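Amidase, hydantoinase/carbamoylase family (Burkholderia ambifaria, PDB 5TP4) probably hydrolyses N-carbamoyl-L-amino acids to the free L-amino acids, as a zinc-dependent amidase of the peptidase M20 family. Local coordinates at residues 52-57 and 106-111; 125-130 and 190-195; 132-137 and 150-155; 163-166 and 170-173. All blocks are in the same frame, centred on the assembly; numbering follows the deposited sequence.

Contact 1. Residues 52-57 and 106-111; sequences DLFAQW and YGVLAG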
loop_
_atom_site.group_PDB
_atom_site.type_symbol
_atom_site.label_atom_id
_atom_site.label_comp_id
_atom_site.label_asym_id
_atom_site.label_seq_id
_atom_site.Cartn_x
_atom_site.Cartn_y
_atom_site.Cartn_z
ATOM N N ASP B 52 -32.502 27.339 -3.044
ATOM C CA ASP B 52 -33.816 27.971 -3.088
ATOM C C ASP B 52 -34.357 28.250 -1.693
ATOM O O ASP B 52 -34.978 29.298 -1.470
ATOM C CB ASP B 52 -34.799 27.084 -3.851
ATOM C CG ASP B 52 -34.660 27.213 -5.364
ATOM O OD1 ASP B 52 -33.785 27.974 -5.823
ATOM O OD2 ASP B 52 -35.441 26.560 -6.099
ATOM N N LEU B 53 -34.195 27.295 -0.766
ATOM C CA LEU B 53 -34.573 27.530 0.632
ATOM C C LEU B 53 -33.835 28.735 1.203
ATOM O O LEU B 53 -34.460 29.637 1.775
ATOM C CB LEU B 53 -34.289 26.285 1.470
ATOM C CG LEU B 53 -34.666 26.412 2.950
ATOM C CD1 LEU B 53 -36.153 26.748 3.048
ATOM C CD2 LEU B 53 -34.350 25.086 3.707
ATOM N N PHE B 54 -32.496 28.757 1.071
ATOM C CA PHE B 54 -31.699 29.904 1.505
ATOM C C PHE B 54 -32.182 31.205 0.865
ATOM O O PHE B 54 -32.320 32.231 1.548
ATOM C CB PHE B 54 -30.231 29.659 1.167
ATOM C CG PHE B 54 -29.343 30.841 1.416
ATOM C CD1 PHE B 54 -29.130 31.312 2.694
ATOM C CD2 PHE B 54 -28.722 31.474 0.345
ATOM C CE1 PHE B 54 -28.305 32.426 2.909
ATOM C CE2 PHE B 54 -27.890 32.572 0.554
ATOM C CZ PHE B 54 -27.687 33.039 1.846
ATOM N N ALA B 55 -32.420 31.194 -0.453
ATOM C CA ALA B 55 -32.813 32.436 -1.121
ATOM C C ALA B 55 -34.132 32.926 -0.573
ATOM O O ALA B 55 -34.327 34.126 -0.355
ATOM C CB ALA B 55 -32.935 32.244 -2.647
ATOM N N GLN B 56 -35.048 31.999 -0.325
ATOM C CA GLN B 56 -36.348 32.373 0.209
ATOM C C GLN B 56 -36.199 33.048 1.565
ATOM O O GLN B 56 -36.797 34.100 1.826
ATOM C CB GLN B 56 -37.231 31.132 0.319
ATOM C CG GLN B 56 -38.525 31.417 1.047
ATOM C CD GLN B 56 -39.464 32.260 0.212
ATOM O OE1 GLN B 56 -39.710 31.961 -0.964
ATOM N NE2 GLN B 56 -39.993 33.326 0.810
ATOM N N TRP B 57 -35.402 32.446 2.450
ATOM C CA TRP B 57 -35.138 33.051 3.751
ATOM C C TRP B 57 -34.555 34.450 3.599
ATOM O O TRP B 57 -34.942 35.375 4.325
ATOM C CB TRP B 57 -34.167 32.175 4.537
ATOM C CG TRP B 57 -34.795 30.914 5.021
ATOM C CD1 TRP B 57 -36.105 30.651 5.115
ATOM C CD2 TRP B 57 -34.098 29.765 5.522
ATOM N NE1 TRP B 57 -36.300 29.374 5.643
ATOM C CE2 TRP B 57 -35.070 28.817 5.894
ATOM C CE3 TRP B 57 -32.744 29.442 5.669
ATOM C CZ2 TRP B 57 -34.729 27.569 6.420
ATOM C CZ3 TRP B 57 -32.405 28.207 6.197
ATOM C CH2 TRP B 57 -33.403 27.283 6.559
ATOM N N TYR B 106 -22.766 26.293 7.763
ATOM C CA TYR B 106 -22.712 27.149 8.950
ATOM C C TYR B 106 -22.401 28.598 8.574
ATOM O O TYR B 106 -23.074 29.519 9.041
ATOM C CB TYR B 106 -21.672 26.625 9.945
ATOM C CG TYR B 106 -21.342 27.640 11.026
ATOM C CD1 TYR B 106 -22.346 28.233 11.783
ATOM C CD2 TYR B 106 -20.026 28.005 11.276
ATOM C CE1 TYR B 106 -22.035 29.188 12.765
ATOM C CE2 TYR B 106 -19.717 28.915 12.250
ATOM C CZ TYR B 106 -20.722 29.513 12.983
ATOM O OH TYR B 106 -20.373 30.428 13.953
ATOM N N GLY B 107 -21.414 28.823 7.704
ATOM C CA GLY B 107 -21.037 30.198 7.396
ATOM C C GLY B 107 -22.066 30.954 6.567
ATOM O O GLY B 107 -22.223 32.175 6.718
ATOM N N VAL B 108 -22.778 30.251 5.684
ATOM C CA VAL B 108 -23.857 30.867 4.921
ATOM C C VAL B 108 -25.002 31.260 5.849
ATOM O O VAL B 108 -25.502 32.390 5.806
ATOM C CB VAL B 108 -24.330 29.905 3.817
ATOM C CG1 VAL B 108 -25.573 30.453 3.075
ATOM C CG2 VAL B 108 -23.171 29.605 2.845
ATOM N N LEU B 109 -25.422 30.345 6.716
ATOM C CA LEU B 109 -26.546 30.658 7.584
ATOM C C LEU B 109 -26.165 31.559 8.731
ATOM O O LEU B 109 -27.032 32.262 9.259
ATOM C CB LEU B 109 -27.189 29.370 8.104
ATOM C CG LEU B 109 -27.747 28.468 6.980
ATOM C CD1 LEU B 109 -28.436 27.233 7.623
ATOM C CD2 LEU B 109 -28.722 29.206 6.037
ATOM N N ALA B 110 -24.882 31.615 9.078
ATOM C CA ALA B 110 -24.419 32.662 9.981
ATOM C C ALA B 110 -24.621 34.032 9.351
ATOM O O ALA B 110 -25.091 34.957 10.011
ATOM C CB ALA B 110 -22.948 32.450 10.339
ATOM N N GLY B 111 -24.324 34.166 8.060
ATOM C CA GLY B 111 -24.602 35.427 7.396
ATOM C C GLY B 111 -26.075 35.785 7.439
ATOM O O GLY B 111 -26.436 36.937 7.697
#
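Phe54 and Val108 make the tight part of this helix-helix contact. CG1 of Val108 sits over one face of the Phe54 ring, 3.6 Å from its centroid and 21° off the ring normal. This is a CH-pi contact. The methyl lies nearer one side of the ring, and its closest atom is Phe54 CE1, 3.4 Å from Val108 CG1. Phe54 reaches across because its CG is anti to the backbone N (chi1 173°), which carries the ring toward helix 105-121. The other half is looser. CD2 of Leu109 touches both rings, 4.0 Å from Phe54 CD1 and 3.8 Å from Trp57 CZ3. It meets the indole at the edge, near its plane. Trp57 is partly open to solvent and also makes a cation-pi contact with Arg116. The two segments run nearly parallel, at 17°, with axes 11.4 Å apart, and the gap is bridged by side chains alone. All contacts across it are apolar. The Val108 side chain is about 5 Å from that of the zinc ligand His92. Leu93 touches both Phe54 and Val108. Strand 129-133 supports the tight end through Ile131 and Ser133, and helix 17-28 packs on Trp57 and Leu109.

Contact 2. Residues 125-130 and 190-195; sequences TDKPLE and AVDAYF. With EDO (1,2-ethanediol), chain S.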
loop_
_atom_site.group_PDB
_atom_site.type_symbol
_atom_site.label_atom_id
_atom_site.label_comp_id
_atom_site.label_asym_id
_atom_site.label_seq_id
_atom_site.Cartn_x
_atom_site.Cartn_y
_atom_site.Cartn_z
ATOM N N THR B 125 -26.426 49.637 8.017
ATOM C CA THR B 125 -24.983 49.751 7.945
ATOM C C THR B 125 -24.621 50.870 6.981
ATOM O O THR B 125 -25.460 51.399 6.244
ATOM C CB THR B 125 -24.337 48.424 7.522
ATOM O OG1 THR B 125 -24.838 48.022 6.243
ATOM C CG2 THR B 125 -24.667 47.283 8.526
ATOM N N ASP B 126 -23.355 51.277 7.031
ATOM C CA ASP B 126 -22.855 52.249 6.065
ATOM C C ASP B 126 -22.550 51.552 4.742
ATOM O O ASP B 126 -23.202 51.806 3.722
ATOM C CB ASP B 126 -21.620 52.950 6.638
ATOM C CG ASP B 126 -21.097 54.025 5.729
ATOM O OD1 ASP B 126 -21.925 54.821 5.227
ATOM O OD2 ASP B 126 -19.868 54.083 5.523
ATOM N N LYS B 127 -21.561 50.669 4.747
ATOM C CA LYS B 127 -21.316 49.853 3.577
ATOM C C LYS B 127 -22.395 48.784 3.482
ATOM O O LYS B 127 -22.879 48.288 4.505
ATOM C CB LYS B 127 -19.956 49.177 3.655
ATOM C CG LYS B 127 -18.831 50.140 3.858
ATOM C CD LYS B 127 -17.531 49.458 3.552
ATOM C CE LYS B 127 -16.525 50.471 3.023
ATOM N NZ LYS B 127 -15.954 51.258 4.131
ATOM N N PRO B 128 -22.785 48.405 2.275
ATOM C CA PRO B 128 -23.743 47.300 2.130
ATOM C C PRO B 128 -23.147 45.974 2.585
ATOM O O PRO B 128 -21.930 45.786 2.635
ATOM C CB PRO B 128 -24.036 47.286 0.629
ATOM C CG PRO B 128 -22.779 47.898 0.005
ATOM C CD PRO B 128 -22.363 48.969 0.974
ATOM N N LEU B 129 -24.037 45.041 2.939
ATOM C CA LEU B 129 -23.679 43.664 3.250
ATOM C C LEU B 129 -24.172 42.753 2.140
ATOM O O LEU B 129 -25.237 42.985 1.559
ATOM C CB LEU B 129 -24.299 43.188 4.582
ATOM C CG LEU B 129 -23.994 43.978 5.852
ATOM C CD1 LEU B 129 -24.449 43.177 7.115
ATOM C CD2 LEU B 129 -22.529 44.238 5.919
ATOM N N GLU B 130 -23.401 41.702 1.860
ATOM C CA GLU B 130 -23.881 40.652 0.973
ATOM C C GLU B 130 -23.524 39.319 1.596
ATOM O O GLU B 130 -22.485 39.197 2.256
ATOM C CB GLU B 130 -23.286 40.773 -0.433
ATOM C CG GLU B 130 -23.901 41.961 -1.212
ATOM C CD GLU B 130 -23.379 42.088 -2.635
ATOM O OE1 GLU B 130 -22.828 41.095 -3.148
ATOM O OE2 GLU B 130 -23.535 43.165 -3.243
ATOM N N ALA B 190 -16.434 44.720 -7.025
ATOM C CA ALA B 190 -15.703 45.300 -5.906
ATOM C C ALA B 190 -16.205 44.735 -4.593
ATOM O O ALA B 190 -17.412 44.536 -4.406
ATOM C CB ALA B 190 -15.856 46.818 -5.897
ATOM N N VAL B 191 -15.270 44.423 -3.693
ATOM C CA VAL B 191 -15.595 43.896 -2.368
ATOM C C VAL B 191 -14.729 44.631 -1.351
ATOM O O VAL B 191 -13.507 44.693 -1.515
ATOM C CB VAL B 191 -15.344 42.374 -2.271
ATOM C CG1 VAL B 191 -15.575 41.897 -0.863
ATOM C CG2 VAL B 191 -16.250 41.609 -3.239
ATOM N N ASP B 192 -15.349 45.179 -0.303
ATOM C CA ASP B 192 -14.566 45.868 0.726
ATOM C C ASP B 192 -13.792 44.887 1.596
ATOM O O ASP B 192 -12.642 45.153 1.972
ATOM C CB ASP B 192 -15.462 46.711 1.619
ATOM C CG ASP B 192 -14.675 47.431 2.698
ATOM O OD1 ASP B 192 -13.951 48.403 2.377
ATOM O OD2 ASP B 192 -14.770 47.013 3.862
ATOM N N ALA B 193 -14.435 43.790 1.983
ATOM C CA ALA B 193 -13.824 42.779 2.834
ATOM C C ALA B 193 -14.665 41.526 2.716
ATOM O O ALA B 193 -15.849 41.590 2.371
ATOM C CB ALA B 193 -13.738 43.216 4.301
ATOM N N TYR B 194 -14.031 40.380 2.985
ATOM C CA TYR B 194 -14.708 39.093 2.914
ATOM C C TYR B 194 -14.489 38.391 4.238
ATOM O O TYR B 194 -13.345 38.234 4.679
ATOM C CB TYR B 194 -14.169 38.229 1.770
ATOM C CG TYR B 194 -14.749 36.842 1.741
ATOM C CD1 TYR B 194 -15.979 36.612 1.133
ATOM C CD2 TYR B 194 -14.073 35.755 2.297
ATOM C CE1 TYR B 194 -16.520 35.348 1.094
ATOM C CE2 TYR B 194 -14.637 34.481 2.284
ATOM C CZ TYR B 194 -15.856 34.303 1.669
ATOM O OH TYR B 194 -16.429 33.043 1.609
ATOM N N PHE B 195 -15.580 37.959 4.864
ATOM C CA PHE B 195 -15.506 37.193 6.105
ATOM C C PHE B 195 -16.172 35.833 5.924
ATOM O O PHE B 195 -17.224 35.720 5.287
ATOM C CB PHE B 195 -16.199 37.945 7.240
ATOM C CG PHE B 195 -15.503 39.205 7.685
ATOM C CD1 PHE B 195 -15.801 40.421 7.091
ATOM C CD2 PHE B 195 -14.582 39.166 8.726
ATOM C CE1 PHE B 195 -15.181 41.582 7.507
ATOM C CE2 PHE B 195 -13.950 40.307 9.158
ATOM C CZ PHE B 195 -14.240 41.529 8.555
HETATM C C1 EDO S . -19.212 41.775 -5.838
HETATM O O1 EDO S . -19.628 43.135 -6.010
HETATM C C2 EDO S . -20.110 41.119 -4.807
HETATM O O2 EDO S . -21.442 41.073 -5.338
HETATM O O HOH W 1 -14.660 49.214 5.749
#
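Two strands of the mixed sheet in the zinc-bearing part of this M20-family fold, 129-133 and 193-199, are joined at their entry ends by a surface polar contact. Lys127 and Asp192, each just ahead of its strand, carry it. Their side chains cross at about a right angle. The lysine methylenes lie against the carboxylate, with Lys127 CE 3.4 Å from Asp192 OD1. The chain bends at its last torsion (chi4 78°), and the ammonium group does not close directly on the acid. NZ of Lys127 is 3.9 Å from OD1 of Asp192, a long salt bridge. A water completes the link. It accepts from Lys127 NZ at 2.9 Å and donates to Asp192 OD2, also at 2.9 Å. The same OD2 forms a salt bridge with Arg415, so the carboxylate has two positive groups near it, which would probably favour its ionised form. Within 125-130, Thr125 OG1 donates to Lys127 O at 2.6 Å and ties the turn before the strand. A 1,2-ethanediol, probably from the crystallisation liquor, bridges the segments further along. Its O2 donates to Glu130 OE1 at 2.6 Å and its O1 to Ala190 O at 3.1 Å. Strand 87-91 runs between the two strands and pairs with both. Helix 398-416 packs on Leu129 and Ala193.

Contact 3. Residues 132-137 and 150-155; sequences VSWTNE and AVFTGA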
loop_
_atom_site.group_PDB
_atom_site.type_symbol
_atom_site.label_atom_id
_atom_site.label_comp_id
_atom_site.label_asym_id
_atom_site.label_seq_id
_atom_site.Cartn_x
_atom_site.Cartn_y
_atom_site.Cartn_z
ATOM N N VAL B 132 -22.971 35.290 0.489
ATOM C CA VAL B 132 -22.731 34.512 -0.720
ATOM C C VAL B 132 -22.567 33.028 -0.392
ATOM O O VAL B 132 -21.962 32.648 0.625
ATOM C CB VAL B 132 -21.512 35.062 -1.514
ATOM C CG1 VAL B 132 -20.242 35.090 -0.655
ATOM C CG2 VAL B 132 -21.291 34.289 -2.802
ATOM N N SER B 133 -23.176 32.189 -1.226
ATOM C CA SER B 133 -22.867 30.773 -1.264
ATOM C C SER B 133 -22.192 30.517 -2.614
ATOM O O SER B 133 -22.823 30.678 -3.662
ATOM C CB SER B 133 -24.146 29.940 -1.085
ATOM O OG SER B 133 -23.893 28.565 -1.334
ATOM N N TRP B 134 -20.920 30.113 -2.586
ATOM C CA TRP B 134 -20.151 29.955 -3.821
ATOM C C TRP B 134 -20.444 28.610 -4.468
ATOM O O TRP B 134 -20.564 27.587 -3.780
ATOM C CB TRP B 134 -18.652 30.045 -3.539
ATOM C CG TRP B 134 -18.206 31.294 -2.819
ATOM C CD1 TRP B 134 -17.907 31.435 -1.471
ATOM C CD2 TRP B 134 -17.993 32.573 -3.417
ATOM N NE1 TRP B 134 -17.518 32.743 -1.224
ATOM C CE2 TRP B 134 -17.580 33.455 -2.394
ATOM C CE3 TRP B 134 -18.147 33.064 -4.721
ATOM C CZ2 TRP B 134 -17.280 34.804 -2.641
ATOM C CZ3 TRP B 134 -17.857 34.397 -4.972
ATOM C CH2 TRP B 134 -17.433 35.256 -3.933
ATOM N N THR B 135 -20.524 28.607 -5.801
ATOM C CA THR B 135 -20.764 27.367 -6.536
ATOM C C THR B 135 -19.622 26.373 -6.374
ATOM O O THR B 135 -18.445 26.735 -6.466
ATOM C CB THR B 135 -20.944 27.681 -8.026
ATOM O OG1 THR B 135 -22.108 28.491 -8.196
ATOM C CG2 THR B 135 -21.064 26.401 -8.851
ATOM N N ASN B 136 -19.985 25.092 -6.181
ATOM C CA ASN B 136 -19.038 23.967 -6.265
ATOM C C ASN B 136 -17.762 24.222 -5.460
ATOM O O ASN B 136 -16.641 24.044 -5.952
ATOM C CB ASN B 136 -18.683 23.664 -7.721
ATOM C CG ASN B 136 -18.045 22.284 -7.907
ATOM O OD1 ASN B 136 -18.741 21.273 -7.905
ATOM N ND2 ASN B 136 -16.731 22.247 -8.121
ATOM N N GLU B 137 -17.929 24.607 -4.194
ATOM C CA GLU B 137 -16.752 24.724 -3.339
ATOM C C GLU B 137 -16.073 23.371 -3.137
ATOM O O GLU B 137 -14.845 23.300 -3.026
ATOM C CB GLU B 137 -17.143 25.337 -1.983
ATOM C CG GLU B 137 -15.959 25.513 -0.991
ATOM C CD GLU B 137 -15.580 24.238 -0.249
ATOM O OE1 GLU B 137 -16.342 23.255 -0.300
ATOM O OE2 GLU B 137 -14.509 24.214 0.390
ATOM N N ALA B 150 -12.993 30.754 -7.246
ATOM C CA ALA B 150 -11.896 30.922 -8.209
ATOM C C ALA B 150 -12.341 31.701 -9.446
ATOM O O ALA B 150 -11.575 32.517 -9.980
ATOM C CB ALA B 150 -11.333 29.555 -8.624
ATOM N N VAL B 151 -13.563 31.456 -9.939
ATOM C CA VAL B 151 -14.049 32.234 -11.084
ATOM C C VAL B 151 -14.290 33.681 -10.672
ATOM O O VAL B 151 -13.907 34.613 -11.384
ATOM C CB VAL B 151 -15.315 31.594 -11.695
ATOM C CG1 VAL B 151 -15.911 32.493 -12.808
ATOM C CG2 VAL B 151 -14.966 30.232 -12.292
ATOM N N PHE B 152 -14.897 33.893 -9.500
ATOM C CA PHE B 152 -15.119 35.251 -8.997
ATOM C C PHE B 152 -13.824 36.056 -8.908
ATOM O O PHE B 152 -13.791 37.248 -9.279
ATOM C CB PHE B 152 -15.796 35.185 -7.626
ATOM C CG PHE B 152 -16.123 36.532 -7.050
ATOM C CD1 PHE B 152 -17.345 37.123 -7.295
ATOM C CD2 PHE B 152 -15.207 37.185 -6.211
ATOM C CE1 PHE B 152 -17.654 38.371 -6.737
ATOM C CE2 PHE B 152 -15.517 38.430 -5.652
ATOM C CZ PHE B 152 -16.725 39.011 -5.918
ATOM N N THR B 153 -12.743 35.441 -8.417
ATOM C CA THR B 153 -11.489 36.172 -8.253
ATOM C C THR B 153 -10.642 36.226 -9.520
ATOM O O THR B 153 -9.591 36.871 -9.510
ATOM C CB THR B 153 -10.641 35.570 -7.117
ATOM O OG1 THR B 153 -10.250 34.227 -7.443
ATOM C CG2 THR B 153 -11.423 35.586 -5.808
ATOM N N GLY B 154 -11.053 35.573 -10.599
ATOM C CA GLY B 154 -10.272 35.567 -11.821
ATOM C C GLY B 154 -9.186 34.506 -11.881
ATOM O O GLY B 154 -8.416 34.483 -12.849
ATOM N N ALA B 155 -9.107 33.624 -10.879
ATOM C CA ALA B 155 -8.091 32.579 -10.865
ATOM C C ALA B 155 -8.429 31.470 -11.855
ATOM O O ALA B 155 -7.524 30.787 -12.357
ATOM C CB ALA B 155 -7.938 32.035 -9.436
#
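Phe152 has CG anti to its backbone N (chi1 -177°), and Trp134 has CG anti to its carbonyl carbon (chi1 -55°). These torsions send the two rings toward each other, from a helix on one side and a strand end on the other. They form an edge-to-face aromatic pair. The edge of the Trp134 six-membered ring is directed at the face of Phe152. The ring centroids are 4.9 Å apart and the planes stand at 65°. The CZ3-CH2 edge of the indole does the touching. CH2 lies 3.6 Å above the Phe152 plane, toward the rim of that ring. Val132 CG2 covers one indole face at its centre, 3.7 Å above the plane, so the indole is supported within its own segment. Its NE1 is held at the other end by a hydrogen bond to Tyr194 OH. Together with Phe152 these partners restrict how the indole can turn. Phe152 is partly exposed and also touches Phe74 of strand 73-77. Gly154 has positive phi and closes helix 147-153 with a Schellman motif, where its N bonds to Val151 O and a weak bond runs from Ala155 N to Ala150 O. The pair thus joins this helix to the chain leaving strand 129-133. That chain leads on to Glu137, a zinc ligand of this protein, although no metal is bound to Glu137 here. The nearest approach is Trp134 CZ3 to Phe152 CG, 3.4 Å.

Contact 4. Residues 163-166 and 170-173; sequences ARQD and ITLG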
loop_
_atom_site.group_PDB
_atom_site.type_symbol
_atom_site.label_atom_id
_atom_site.label_comp_id
_atom_site.label_asym_id
_atom_site.label_seq_id
_atom_site.Cartn_x
_atom_site.Cartn_y
_atom_site.Cartn_z
ATOM N N ALA B 163 -17.082 24.639 -18.922
ATOM C CA ALA B 163 -16.827 23.447 -19.721
ATOM C C ALA B 163 -16.403 22.242 -18.883
ATOM O O ALA B 163 -16.279 21.139 -19.429
ATOM C CB ALA B 163 -15.756 23.741 -20.787
ATOM N N ARG B 164 -16.156 22.424 -17.586
ATOM C CA ARG B 164 -15.813 21.299 -16.725
ATOM C C ARG B 164 -16.936 20.274 -16.748
ATOM O O ARG B 164 -18.122 20.621 -16.720
ATOM C CB ARG B 164 -15.569 21.782 -15.289
ATOM C CG ARG B 164 -14.329 22.661 -15.136
ATOM C CD ARG B 164 -13.030 21.872 -15.349
ATOM N NE ARG B 164 -11.890 22.793 -15.420
ATOM C CZ ARG B 164 -10.892 22.830 -14.544
ATOM N NH1 ARG B 164 -10.854 21.967 -13.536
ATOM N NH2 ARG B 164 -9.916 23.713 -14.690
ATOM N N GLN B 165 -16.560 19.007 -16.839
ATOM C CA GLN B 165 -17.523 17.929 -16.936
ATOM C C GLN B 165 -17.469 17.087 -15.674
ATOM O O GLN B 165 -16.403 16.897 -15.086
ATOM C CB GLN B 165 -17.247 17.048 -18.156
ATOM C CG GLN B 165 -17.417 17.770 -19.472
ATOM C CD GLN B 165 -17.198 16.860 -20.674
ATOM O OE1 GLN B 165 -17.050 15.650 -20.533
ATOM N NE2 GLN B 165 -17.183 17.445 -21.857
ATOM N N ASP B 166 -18.625 16.577 -15.266
ATOM C CA ASP B 166 -18.645 15.644 -14.152
ATOM C C ASP B 166 -18.370 14.231 -14.674
ATOM O O ASP B 166 -18.108 14.027 -15.861
ATOM C CB ASP B 166 -19.965 15.749 -13.379
ATOM C CG ASP B 166 -21.193 15.315 -14.193
ATOM O OD1 ASP B 166 -21.058 14.650 -15.237
ATOM O OD2 ASP B 166 -22.318 15.646 -13.761
ATOM N N ILE B 170 -21.538 15.532 -18.102
ATOM C CA ILE B 170 -22.359 16.736 -18.074
ATOM C C ILE B 170 -21.481 17.940 -17.775
ATOM O O ILE B 170 -20.685 17.918 -16.833
ATOM C CB ILE B 170 -23.457 16.601 -17.017
ATOM C CG1 ILE B 170 -24.355 15.411 -17.354
ATOM C CG2 ILE B 170 -24.252 17.890 -16.895
ATOM C CD1 ILE B 170 -25.301 15.082 -16.250
ATOM N N THR B 171 -21.644 19.003 -18.557
ATOM C CA THR B 171 -20.865 20.198 -18.299
ATOM C C THR B 171 -21.471 21.006 -17.155
ATOM O O THR B 171 -22.673 20.938 -16.874
ATOM C CB THR B 171 -20.775 21.075 -19.542
ATOM O OG1 THR B 171 -22.076 21.599 -19.860
ATOM C CG2 THR B 171 -20.248 20.271 -20.714
ATOM N N LEU B 172 -20.622 21.802 -16.507
ATOM C CA LEU B 172 -21.135 22.677 -15.459
ATOM C C LEU B 172 -22.149 23.668 -16.022
ATOM O O LEU B 172 -23.152 23.977 -15.373
ATOM C CB LEU B 172 -19.979 23.395 -14.759
ATOM C CG LEU B 172 -20.405 24.232 -13.556
ATOM C CD1 LEU B 172 -19.485 23.971 -12.352
ATOM C CD2 LEU B 172 -20.366 25.692 -13.940
ATOM N N GLY B 173 -21.899 24.198 -17.221
ATOM C CA GLY B 173 -22.891 25.078 -17.832
ATOM C C GLY B 173 -24.229 24.388 -18.032
ATOM O O GLY B 173 -25.287 24.944 -17.718
#
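Three hydrogen bonds join residues 163-166 to residues 170-173. Leu172 N donates to Arg164 O at 2.8 Å, and the N lies nearly in line with the C=O bond (171°). Asp166 N donates to Ile170 O at 2.9 Å, somewhat tilted from the carbonyl plane. The third uses a side chain. Ile170 N donates to Asp166 OD1 at 3.0 Å, reaching it from above the carboxylate plane, 48° out of it. The first two bonds flank Gln165 and Thr171, whose backbones form a single beta bridge. Two CA-H...O contacts add to it. Thr171 CA lies 3.2 Å from Arg164 O, and Gln165 CA is equally far from Ile170 O. Asp166 holds the connecting turn as well. Its CG sits between the backbone N and the carbonyl carbon (chi1 65°), which swings the carboxylate back over the turn. There OD1 also accepts from Glu168 N, an Asx turn, while OD2 forms a salt bridge with Arg141. Packing follows around these bonds. Ile170 CB rests on the carboxylate, 3.6 Å from Asp166 OD1. Gln165 CG and Thr171 CG2 touch at 4.0 Å. Leu172 is buried, as is Asp166. Thr171 is the N-cap of helix 172-179, and its OG1 bonds to Ala174 N. The contact is therefore a compact link between helices 158-163 and 172-179. Its strength lies in backbone amides and one carboxylate. With two amide donors on OD1 and an arginine at OD2, Asp166 is probably ionised.

Contact 1 is the buried one, and contact 2 lies at the surface. Contacts 3 and 4 are partly buried. Contacts 2 and 3 both use strand 129-133 and meet through the side chains of Tyr194 and Trp134, with Val191 also packing on Phe152. Contact 1 reaches contact 3 through Val108, which lies against Val132 and Ser133. Contact 4 touches none of the others; its nearest neighbour is contact 3, about 5 Å away between closest atoms. The chemistry follows the setting. Contacts 1 and 3 are apolar and aromatic. Contact 2 relies on charge and water, and contact 4 on hydrogen bonds between residues close in sequence.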